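Local coordinates for protein Co-type Nitrile Hydratase beta subunit (PDB 3QYH) that forms the beta subunit of a cobalt-type nitrile hydratase, an enzyme that probably hydrates nitriles to amides, at residues 49-54 with 73-78; 27-32 with 65-70. All coordinates share one frame; numbering follows the deposited sequence.

How the contacts relate
Helix 68-82 packs against helix 28-43 at its start and against helix 48-56 further along. Both contacts use this helix: contact 2 takes its beginning, where helix 28-43 also starts, and contact 1 takes its middle, crossed by helix 48-56. Their centres lie about 14 Å apart. Along the chain the segments come as 27-32, 49-54, 65-70 and 73-78, so the two contacts interleave, and all four belong to the N-terminal region of the beta subunit, well away in sequence from the C-terminal antiparallel sheet. Contact 1 lies nearer the metal, with the side chain of F51 about 9 Å from the bound cobalt ion, against about 12 Å for Y69 of contact 2.

Contact 1: 49-54 with 73-78; sequences DEFRHS and LHVFEN
F51 meets V75 and F76 with one flank of its ring. CG stands anti to the backbone N (chi1 173°), and the ring crosses the valine at about a right angle, F51 CD2 coming to 3.4 Å from V75 CG1. The next atom along this flank, F51 CE2, lies 3.9 Å from F76 CE2, which sits at the edge of the F51 ring near its plane. An alanine here would probably leave V75 CG1 and the F76 ring facing a gap where the phenyl group had been. R52 turns the other way, and its guanidinium bonds a modified side chain of the partner subunit, consistent with the beta-subunit arginines that hold oxidised cysteines at the metal centre of this family. S54 returns to the interface, its OG 3.6 Å from V75 CG2 and just as close to the other methyl. The polar link is made by water: one molecule donates to S54 O at 2.6 Å and pairs with H74 NE2 at 2.7 Å, lying in the plane of the imidazole. N78 ND2 bonds H74 O at 2.9 Å and lies over one face of the imidazole, toward its rim. The helix segments cross steeply, at 108° with 9.5 Å between axes. Helix 28-43 packs on the same cluster, with L37 against F51 and V33, L36 and L40 against F76, while W72 of helix 68-82 meets the F51 ring edge-to-face.

Contact 2: 27-32 with 65-70; sequences YDWEKT and EGTYYE
The indole of W29 presents its edge to T67, whose OG1 lies in the ring plane 3.6 Å from W29 CH2. One face of the indole carries E30 CG, set toward the rim. Y69 approaches the same six-membered ring obliquely, its CB 3.7 Å from W29 CZ3. The phenol of Y69 has a partner over each face: Y68 CD2 above the centre on one, the backbone O of E30 on the opposite one. At its edge lies E30, whose OE2 is in the ring plane and whose CG is 3.7 Å from Y69 CD2; the carboxylate is turned 68° from the ring.

Here the start of helix 28-43 is packed against the start of helix 68-82, within the helical N-terminal part of the subunit. T67 holds the N-cap position of the latter, yet makes only half of a capping box. E70 supplies that half, accepting T67 N at 2.8 Å from above its carboxylate plane. The threonine hydroxyl donates to the same E70 OE2, through the anti lone pair, instead of capping the helix. With its proton used in this way, T67 OG1 accepts from a bridging water at 2.9 Å. That water also donates to E30 OE2, at 2.6 Å, and accepts from Y69 N at 3.0 Å, so that it joins the two helix starts and satisfies a buried carboxylate oxygen. The other oxygen, E30 OE1, receives the backbone N of both R26 and Y27, so one oxygen is gripped by backbone amides and the other by water. F25 packs on E30 and Y69, while apolar side chains of the partner subunit lie against Y27, W29 and E70.

Contact 1: 49-54 with 73-78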
ATOM      1  N   ASP B  49       1.131  -5.381  11.492  1.00 12.75           N
ATOM      2  CA  ASP B  49       0.883  -6.744  11.026  1.00 13.59           C
ATOM      3  C   ASP B  49      -0.402  -7.287  11.641  1.00 12.53           C
ATOM      4  O   ASP B  49      -1.199  -7.938  10.956  1.00 10.83           O
ATOM      5  CB  ASP B  49       2.079  -7.663  11.321  1.00 16.20           C
ATOM      6  CG  ASP B  49       3.394  -7.101  10.766  1.00 23.89           C
ATOM      7  OD1 ASP B  49       4.265  -6.725  11.576  1.00 30.75           O
ATOM      8  OD2 ASP B  49       3.541  -7.012   9.528  1.00 21.47           O
ATOM      9  N   GLU B  50      -0.609  -7.015  12.928  1.00 13.74           N
ATOM     10  CA  GLU B  50      -1.838  -7.425  13.581  1.00 13.64           C
ATOM     11  C   GLU B  50      -3.015  -6.711  12.926  1.00 13.09           C
ATOM     12  O   GLU B  50      -4.103  -7.276  12.781  1.00 13.33           O
ATOM     13  CB  GLU B  50      -1.802  -7.070  15.065  1.00 13.96           C
ATOM     14  CG  GLU B  50      -0.755  -7.840  15.843  1.00 15.15           C
ATOM     15  CD  GLU B  50      -0.634  -7.388  17.295  1.00 22.55           C
ATOM     16  OE1 GLU B  50      -0.498  -6.186  17.534  1.00 19.27           O
ATOM     17  OE2 GLU B  50      -0.652  -8.255  18.198  1.00 23.65           O
ATOM     18  N   PHE B  51      -2.796  -5.450  12.580  1.00 11.15           N
ATOM     19  CA  PHE B  51      -3.847  -4.629  11.971  1.00 13.34           C
ATOM     20  C   PHE B  51      -4.264  -5.273  10.658  1.00 11.30           C
ATOM     21  O   PHE B  51      -5.461  -5.516  10.419  1.00 11.14           O
ATOM     22  CB  PHE B  51      -3.347  -3.182  11.767  1.00 11.29           C
ATOM     23  CG  PHE B  51      -4.289  -2.306  10.990  1.00 11.82           C
ATOM     24  CD1 PHE B  51      -4.152  -2.174   9.612  1.00 13.88           C
ATOM     25  CD2 PHE B  51      -5.297  -1.611  11.632  1.00 12.28           C
ATOM     26  CE1 PHE B  51      -5.027  -1.358   8.888  1.00 16.18           C
ATOM     27  CE2 PHE B  51      -6.179  -0.807  10.915  1.00 13.66           C
ATOM     28  CZ  PHE B  51      -6.040  -0.669   9.550  1.00 12.67           C
ATOM     29  N   ARG B  52      -3.289  -5.590   9.811  1.00 13.40           N
ATOM     30  CA  ARG B  52      -3.619  -6.227   8.525  1.00 11.73           C
ATOM     31  C   ARG B  52      -4.378  -7.529   8.725  1.00 14.10           C
ATOM     32  O   ARG B  52      -5.349  -7.800   8.024  1.00 13.07           O
ATOM     33  CB  ARG B  52      -2.366  -6.510   7.699  1.00 11.71           C
ATOM     34  CG  ARG B  52      -1.625  -5.257   7.229  1.00 13.11           C
ATOM     35  CD  ARG B  52      -0.693  -5.595   6.066  1.00 10.47           C
ATOM     36  NE  ARG B  52      -0.058  -4.392   5.521  1.00 11.52           N
ATOM     37  CZ  ARG B  52       1.117  -3.935   5.935  1.00 19.49           C
ATOM     38  NH1 ARG B  52       1.790  -4.587   6.881  1.00 11.93           N
ATOM     39  NH2 ARG B  52       1.621  -2.836   5.404  1.00 15.50           N
ATOM     40  N   HIS B  53      -3.930  -8.352   9.674  1.00 14.28           N
ATOM     41  CA  HIS B  53      -4.534  -9.668   9.835  1.00 13.32           C
ATOM     42  C   HIS B  53      -5.939  -9.591  10.439  1.00 13.75           C
ATOM     43  O   HIS B  53      -6.760 -10.483  10.245  1.00 13.99           O
ATOM     44  CB  HIS B  53      -3.632 -10.588  10.675  1.00 11.27           C
ATOM     45  CG  HIS B  53      -4.105 -12.009  10.710  1.00 14.68           C
ATOM     46  ND1 HIS B  53      -4.399 -12.726   9.566  1.00 15.23           N
ATOM     47  CD2 HIS B  53      -4.335 -12.848  11.752  1.00 13.66           C
ATOM     48  CE1 HIS B  53      -4.797 -13.940   9.904  1.00 14.50           C
ATOM     49  NE2 HIS B  53      -4.758 -14.042  11.221  1.00 14.77           N
ATOM     50  N   SER B  54      -6.200  -8.533  11.194  1.00 12.12           N
ATOM     51  CA  SER B  54      -7.534  -8.280  11.708  1.00 11.79           C
ATOM     52  C   SER B  54      -8.516  -8.055  10.566  1.00 13.40           C
ATOM     53  O   SER B  54      -9.621  -8.585  10.581  1.00 14.87           O
ATOM     54  CB  SER B  54      -7.526  -7.076  12.666  1.00 14.69           C
ATOM     55  OG  SER B  54      -8.846  -6.768  13.065  1.00 15.07           O
ATOM     56  N   LEU B  73     -12.449   0.669  10.523  1.00 11.69           N
ATOM     57  CA  LEU B  73     -13.377   0.805  11.647  1.00 14.86           C
ATOM     58  C   LEU B  73     -13.583  -0.556  12.317  1.00 17.56           C
ATOM     59  O   LEU B  73     -13.617  -0.660  13.544  1.00 17.14           O
ATOM     60  CB  LEU B  73     -14.717   1.396  11.187  1.00 12.68           C
ATOM     61  CG  LEU B  73     -15.832   1.388  12.241  1.00 21.23           C
ATOM     62  CD1 LEU B  73     -15.434   2.181  13.489  1.00 17.32           C
ATOM     63  CD2 LEU B  73     -17.109   1.920  11.661  1.00 18.78           C
ATOM     64  N   HIS B  74     -13.699  -1.597  11.497  1.00 17.47           N
ATOM     65  CA  HIS B  74     -13.853  -2.964  12.006  1.00 16.67           C
ATOM     66  C   HIS B  74     -12.674  -3.347  12.872  1.00 16.56           C
ATOM     67  O   HIS B  74     -12.863  -3.906  13.958  1.00 20.37           O
ATOM     68  CB  HIS B  74     -14.014  -4.002  10.869  1.00 18.85           C
ATOM     69  CG  HIS B  74     -13.832  -5.420  11.323  1.00 20.77           C
ATOM     70  ND1 HIS B  74     -14.893  -6.231  11.671  1.00 22.22           N
ATOM     71  CD2 HIS B  74     -12.710  -6.153  11.534  1.00 21.73           C
ATOM     72  CE1 HIS B  74     -14.431  -7.409  12.053  1.00 25.99           C
ATOM     73  NE2 HIS B  74     -13.110  -7.388  11.979  1.00 24.84           N
ATOM     74  N   VAL B  75     -11.460  -3.042  12.413  1.00 12.74           N
ATOM     75  CA  VAL B  75     -10.275  -3.388  13.189  1.00 12.73           C
ATOM     76  C   VAL B  75     -10.320  -2.693  14.546  1.00 16.63           C
ATOM     77  O   VAL B  75     -10.071  -3.318  15.574  1.00 16.33           O
ATOM     78  CB  VAL B  75      -8.963  -2.997  12.467  1.00 17.23           C
ATOM     79  CG1 VAL B  75      -7.762  -3.324  13.328  1.00 13.81           C
ATOM     80  CG2 VAL B  75      -8.866  -3.708  11.133  1.00 16.65           C
ATOM     81  N   PHE B  76     -10.637  -1.400  14.556  1.00 13.54           N
ATOM     82  CA  PHE B  76     -10.622  -0.660  15.814  1.00 13.94           C
ATOM     83  C   PHE B  76     -11.640  -1.261  16.803  1.00 15.50           C
ATOM     84  O   PHE B  76     -11.364  -1.386  17.992  1.00 19.25           O
ATOM     85  CB  PHE B  76     -10.888   0.830  15.574  1.00 11.02           C
ATOM     86  CG  PHE B  76      -9.915   1.475  14.606  1.00 14.34           C
ATOM     87  CD1 PHE B  76     -10.308   2.554  13.812  1.00 15.38           C
ATOM     88  CD2 PHE B  76      -8.618   0.997  14.486  1.00 11.28           C
ATOM     89  CE1 PHE B  76      -9.413   3.156  12.922  1.00 10.47           C
ATOM     90  CE2 PHE B  76      -7.716   1.584  13.586  1.00 15.84           C
ATOM     91  CZ  PHE B  76      -8.121   2.653  12.796  1.00 11.80           C
ATOM     92  N   GLU B  77     -12.801  -1.654  16.294  1.00 16.44           N
ATOM     93  CA  GLU B  77     -13.869  -2.181  17.147  1.00 18.04           C
ATOM     94  C   GLU B  77     -13.603  -3.588  17.668  1.00 21.24           C
ATOM     95  O   GLU B  77     -14.191  -3.995  18.663  1.00 24.40           O
ATOM     96  CB  GLU B  77     -15.211  -2.153  16.422  1.00 13.72           C
ATOM     97  CG  GLU B  77     -15.769  -0.737  16.188  1.00 19.87           C
ATOM     98  CD  GLU B  77     -17.067  -0.765  15.398  1.00 26.40           C
ATOM     99  OE1 GLU B  77     -17.280  -1.749  14.668  1.00 27.72           O
ATOM    100  OE2 GLU B  77     -17.874   0.180  15.504  1.00 29.01           O
ATOM    101  N   ASN B  78     -12.728  -4.323  16.994  1.00 15.84           N
ATOM    102  CA  ASN B  78     -12.526  -5.727  17.296  1.00 15.60           C
ATOM    103  C   ASN B  78     -11.138  -6.043  17.813  1.00 18.48           C
ATOM    104  O   ASN B  78     -11.002  -6.685  18.857  1.00 18.44           O
ATOM    105  CB  ASN B  78     -12.874  -6.586  16.086  1.00 16.95           C
ATOM    106  CG  ASN B  78     -14.370  -6.645  15.844  1.00 22.36           C
ATOM    107  OD1 ASN B  78     -15.082  -7.402  16.496  1.00 24.21           O
ATOM    108  ND2 ASN B  78     -14.862  -5.822  14.927  1.00 19.57           N
TER
HETATM  109  O   HOH W   1     -11.237  -9.309  12.525  1.00 22.50           O

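Contact 2: 27-32 with 65-70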
ATOM      1  N   TYR B  27     -16.147  11.205   2.585  1.00 16.91           N
ATOM      2  CA  TYR B  27     -17.126  11.493   3.629  1.00 19.68           C
ATOM      3  C   TYR B  27     -16.389  12.007   4.863  1.00 24.03           C
ATOM      4  O   TYR B  27     -15.214  11.653   5.077  1.00 16.26           O
ATOM      5  CB  TYR B  27     -17.950  10.243   4.008  1.00 19.59           C
ATOM      6  CG  TYR B  27     -18.592   9.515   2.848  1.00 22.03           C
ATOM      7  CD1 TYR B  27     -17.968   8.412   2.267  1.00 20.84           C
ATOM      8  CD2 TYR B  27     -19.823   9.923   2.327  1.00 30.81           C
ATOM      9  CE1 TYR B  27     -18.545   7.728   1.198  1.00 26.64           C
ATOM     10  CE2 TYR B  27     -20.415   9.238   1.253  1.00 26.88           C
ATOM     11  CZ  TYR B  27     -19.762   8.150   0.693  1.00 31.09           C
ATOM     12  OH  TYR B  27     -20.320   7.466  -0.363  1.00 35.32           O
ATOM     13  N   ASP B  28     -17.062  12.829   5.667  1.00 21.01           N
ATOM     14  CA  ASP B  28     -16.466  13.335   6.918  1.00 18.14           C
ATOM     15  C   ASP B  28     -16.057  12.230   7.888  1.00 20.37           C
ATOM     16  O   ASP B  28     -14.996  12.325   8.502  1.00 16.06           O
ATOM     17  CB  ASP B  28     -17.380  14.332   7.620  1.00 23.16           C
ATOM     18  CG  ASP B  28     -17.333  15.715   6.985  1.00 43.54           C
ATOM     19  OD1 ASP B  28     -16.478  15.947   6.094  1.00 33.15           O
ATOM     20  OD2 ASP B  28     -18.153  16.572   7.378  1.00 43.00           O
ATOM     21  N   TRP B  29     -16.880  11.183   8.023  1.00 15.70           N
ATOM     22  CA  TRP B  29     -16.549  10.103   8.957  1.00 13.92           C
ATOM     23  C   TRP B  29     -15.219   9.411   8.600  1.00 12.85           C
ATOM     24  O   TRP B  29     -14.507   8.906   9.467  1.00 12.55           O
ATOM     25  CB  TRP B  29     -17.712   9.102   9.078  1.00 16.09           C
ATOM     26  CG  TRP B  29     -18.048   8.333   7.806  1.00 17.29           C
ATOM     27  CD1 TRP B  29     -19.024   8.630   6.911  1.00 14.74           C
ATOM     28  CD2 TRP B  29     -17.415   7.142   7.324  1.00 16.09           C
ATOM     29  NE1 TRP B  29     -19.035   7.704   5.893  1.00 15.94           N
ATOM     30  CE2 TRP B  29     -18.062   6.775   6.128  1.00 20.67           C
ATOM     31  CE3 TRP B  29     -16.366   6.352   7.784  1.00 16.78           C
ATOM     32  CZ2 TRP B  29     -17.693   5.657   5.387  1.00 14.68           C
ATOM     33  CZ3 TRP B  29     -16.004   5.236   7.050  1.00 16.60           C
ATOM     34  CH2 TRP B  29     -16.665   4.902   5.866  1.00 13.56           C
ATOM     35  N   GLU B  30     -14.871   9.399   7.321  1.00 11.71           N
ATOM     36  CA  GLU B  30     -13.595   8.817   6.894  1.00 13.65           C
ATOM     37  C   GLU B  30     -12.380   9.532   7.487  1.00 14.59           C
ATOM     38  O   GLU B  30     -11.344   8.914   7.734  1.00 10.16           O
ATOM     39  CB  GLU B  30     -13.483   8.810   5.366  1.00 12.29           C
ATOM     40  CG  GLU B  30     -14.487   7.876   4.673  1.00 16.22           C
ATOM     41  CD  GLU B  30     -14.354   7.916   3.148  1.00 21.89           C
ATOM     42  OE1 GLU B  30     -13.915   8.956   2.614  1.00 21.27           O
ATOM     43  OE2 GLU B  30     -14.677   6.899   2.492  1.00 21.67           O
ATOM     44  N   LYS B  31     -12.496  10.841   7.691  1.00 11.67           N
ATOM     45  CA  LYS B  31     -11.389  11.600   8.271  1.00 15.01           C
ATOM     46  C   LYS B  31     -11.088  11.112   9.680  1.00 12.01           C
ATOM     47  O   LYS B  31      -9.929  10.944  10.060  1.00 13.85           O
ATOM     48  CB  LYS B  31     -11.720  13.099   8.307  1.00 13.24           C
ATOM     49  CG  LYS B  31     -11.960  13.694   6.916  1.00 18.35           C
ATOM     50  CD  LYS B  31     -12.528  15.108   7.006  1.00 20.37           C
ATOM     51  CE  LYS B  31     -12.915  15.627   5.607  1.00 25.15           C
ATOM     52  NZ  LYS B  31     -13.475  17.012   5.638  1.00 29.42           N
ATOM     53  N   THR B  32     -12.141  10.921  10.456  1.00 13.69           N
ATOM     54  CA  THR B  32     -12.016  10.387  11.811  1.00 14.29           C
ATOM     55  C   THR B  32     -11.376   9.004  11.807  1.00 15.23           C
ATOM     56  O   THR B  32     -10.416   8.737  12.562  1.00 14.91           O
ATOM     57  CB  THR B  32     -13.414  10.290  12.463  1.00 17.86           C
ATOM     58  OG1 THR B  32     -14.035  11.580  12.410  1.00 15.98           O
ATOM     59  CG2 THR B  32     -13.319   9.806  13.911  1.00 13.01           C
ATOM     60  N   GLU B  65     -18.399  -5.916   0.863  1.00 15.11           N
ATOM     61  CA  GLU B  65     -19.403  -4.853   0.836  1.00 16.31           C
ATOM     62  C   GLU B  65     -18.864  -3.578   1.475  1.00 15.69           C
ATOM     63  O   GLU B  65     -19.278  -2.501   1.123  1.00 13.17           O
ATOM     64  CB  GLU B  65     -20.667  -5.276   1.618  1.00 21.91           C
ATOM     65  CG  GLU B  65     -21.350  -6.553   1.124  1.00 29.88           C
ATOM     66  CD  GLU B  65     -22.515  -6.285   0.190  1.00 56.31           C
ATOM     67  OE1 GLU B  65     -23.659  -6.606   0.588  1.00 65.81           O
ATOM     68  OE2 GLU B  65     -22.295  -5.760  -0.933  1.00 54.75           O
ATOM     69  N   GLY B  66     -17.973  -3.707   2.446  1.00 13.70           N
ATOM     70  CA  GLY B  66     -17.503  -2.535   3.177  1.00 16.34           C
ATOM     71  C   GLY B  66     -16.658  -1.603   2.303  1.00 19.09           C
ATOM     72  O   GLY B  66     -15.798  -2.064   1.556  1.00 16.43           O
ATOM     73  N   THR B  67     -16.887  -0.294   2.389  1.00 15.58           N
ATOM     74  CA  THR B  67     -15.953   0.643   1.779  1.00 14.69           C
ATOM     75  C   THR B  67     -14.637   0.589   2.564  1.00 16.78           C
ATOM     76  O   THR B  67     -14.582   0.032   3.660  1.00 12.33           O
ATOM     77  CB  THR B  67     -16.500   2.080   1.744  1.00 17.57           C
ATOM     78  OG1 THR B  67     -16.710   2.541   3.083  1.00 15.75           O
ATOM     79  CG2 THR B  67     -17.817   2.137   0.984  1.00 16.35           C
ATOM     80  N   TYR B  68     -13.572   1.154   2.009  1.00 13.02           N
ATOM     81  CA  TYR B  68     -12.249   0.967   2.602  1.00 13.27           C
ATOM     82  C   TYR B  68     -12.164   1.285   4.103  1.00 12.98           C
ATOM     83  O   TYR B  68     -11.683   0.465   4.887  1.00 12.25           O
ATOM     84  CB  TYR B  68     -11.199   1.760   1.832  1.00 13.25           C
ATOM     85  CG  TYR B  68      -9.799   1.527   2.338  1.00 14.18           C
ATOM     86  CD1 TYR B  68      -9.119   0.343   2.041  1.00 11.32           C
ATOM     87  CD2 TYR B  68      -9.151   2.497   3.107  1.00 10.49           C
ATOM     88  CE1 TYR B  68      -7.843   0.126   2.490  1.00 12.40           C
ATOM     89  CE2 TYR B  68      -7.866   2.303   3.567  1.00 11.33           C
ATOM     90  CZ  TYR B  68      -7.214   1.110   3.260  1.00 14.19           C
ATOM     91  OH  TYR B  68      -5.924   0.914   3.709  1.00 13.36           O
ATOM     92  N   TYR B  69     -12.605   2.472   4.505  1.00  9.89           N
ATOM     93  CA  TYR B  69     -12.462   2.862   5.893  1.00  9.88           C
ATOM     94  C   TYR B  69     -13.425   2.115   6.836  1.00 14.02           C
ATOM     95  O   TYR B  69     -13.243   2.132   8.051  1.00 11.79           O
ATOM     96  CB  TYR B  69     -12.531   4.381   6.057  1.00  9.86           C
ATOM     97  CG  TYR B  69     -11.306   5.071   5.469  1.00 13.91           C
ATOM     98  CD1 TYR B  69     -10.036   4.896   6.044  1.00 12.43           C
ATOM     99  CD2 TYR B  69     -11.410   5.861   4.331  1.00 15.24           C
ATOM    100  CE1 TYR B  69      -8.905   5.486   5.510  1.00  9.76           C
ATOM    101  CE2 TYR B  69     -10.267   6.489   3.780  1.00 14.53           C
ATOM    102  CZ  TYR B  69      -9.028   6.277   4.374  1.00 13.33           C
ATOM    103  OH  TYR B  69      -7.921   6.877   3.856  1.00 13.79           O
ATOM    104  N   GLU B  70     -14.414   1.417   6.280  1.00 11.28           N
ATOM    105  CA  GLU B  70     -15.192   0.496   7.097  1.00 14.64           C
ATOM    106  C   GLU B  70     -14.333  -0.671   7.555  1.00 15.26           C
ATOM    107  O   GLU B  70     -14.545  -1.204   8.642  1.00 18.07           O
ATOM    108  CB  GLU B  70     -16.411  -0.027   6.347  1.00 15.07           C
ATOM    109  CG  GLU B  70     -17.484   0.987   6.165  1.00 17.46           C
ATOM    110  CD  GLU B  70     -18.625   0.438   5.334  1.00 20.80           C
ATOM    111  OE1 GLU B  70     -19.359  -0.426   5.846  1.00 19.55           O
ATOM    112  OE2 GLU B  70     -18.761   0.858   4.167  1.00 18.33           O
TER
HETATM  113  O   HOH W   2     -14.473   4.340   3.104  1.00 11.28           O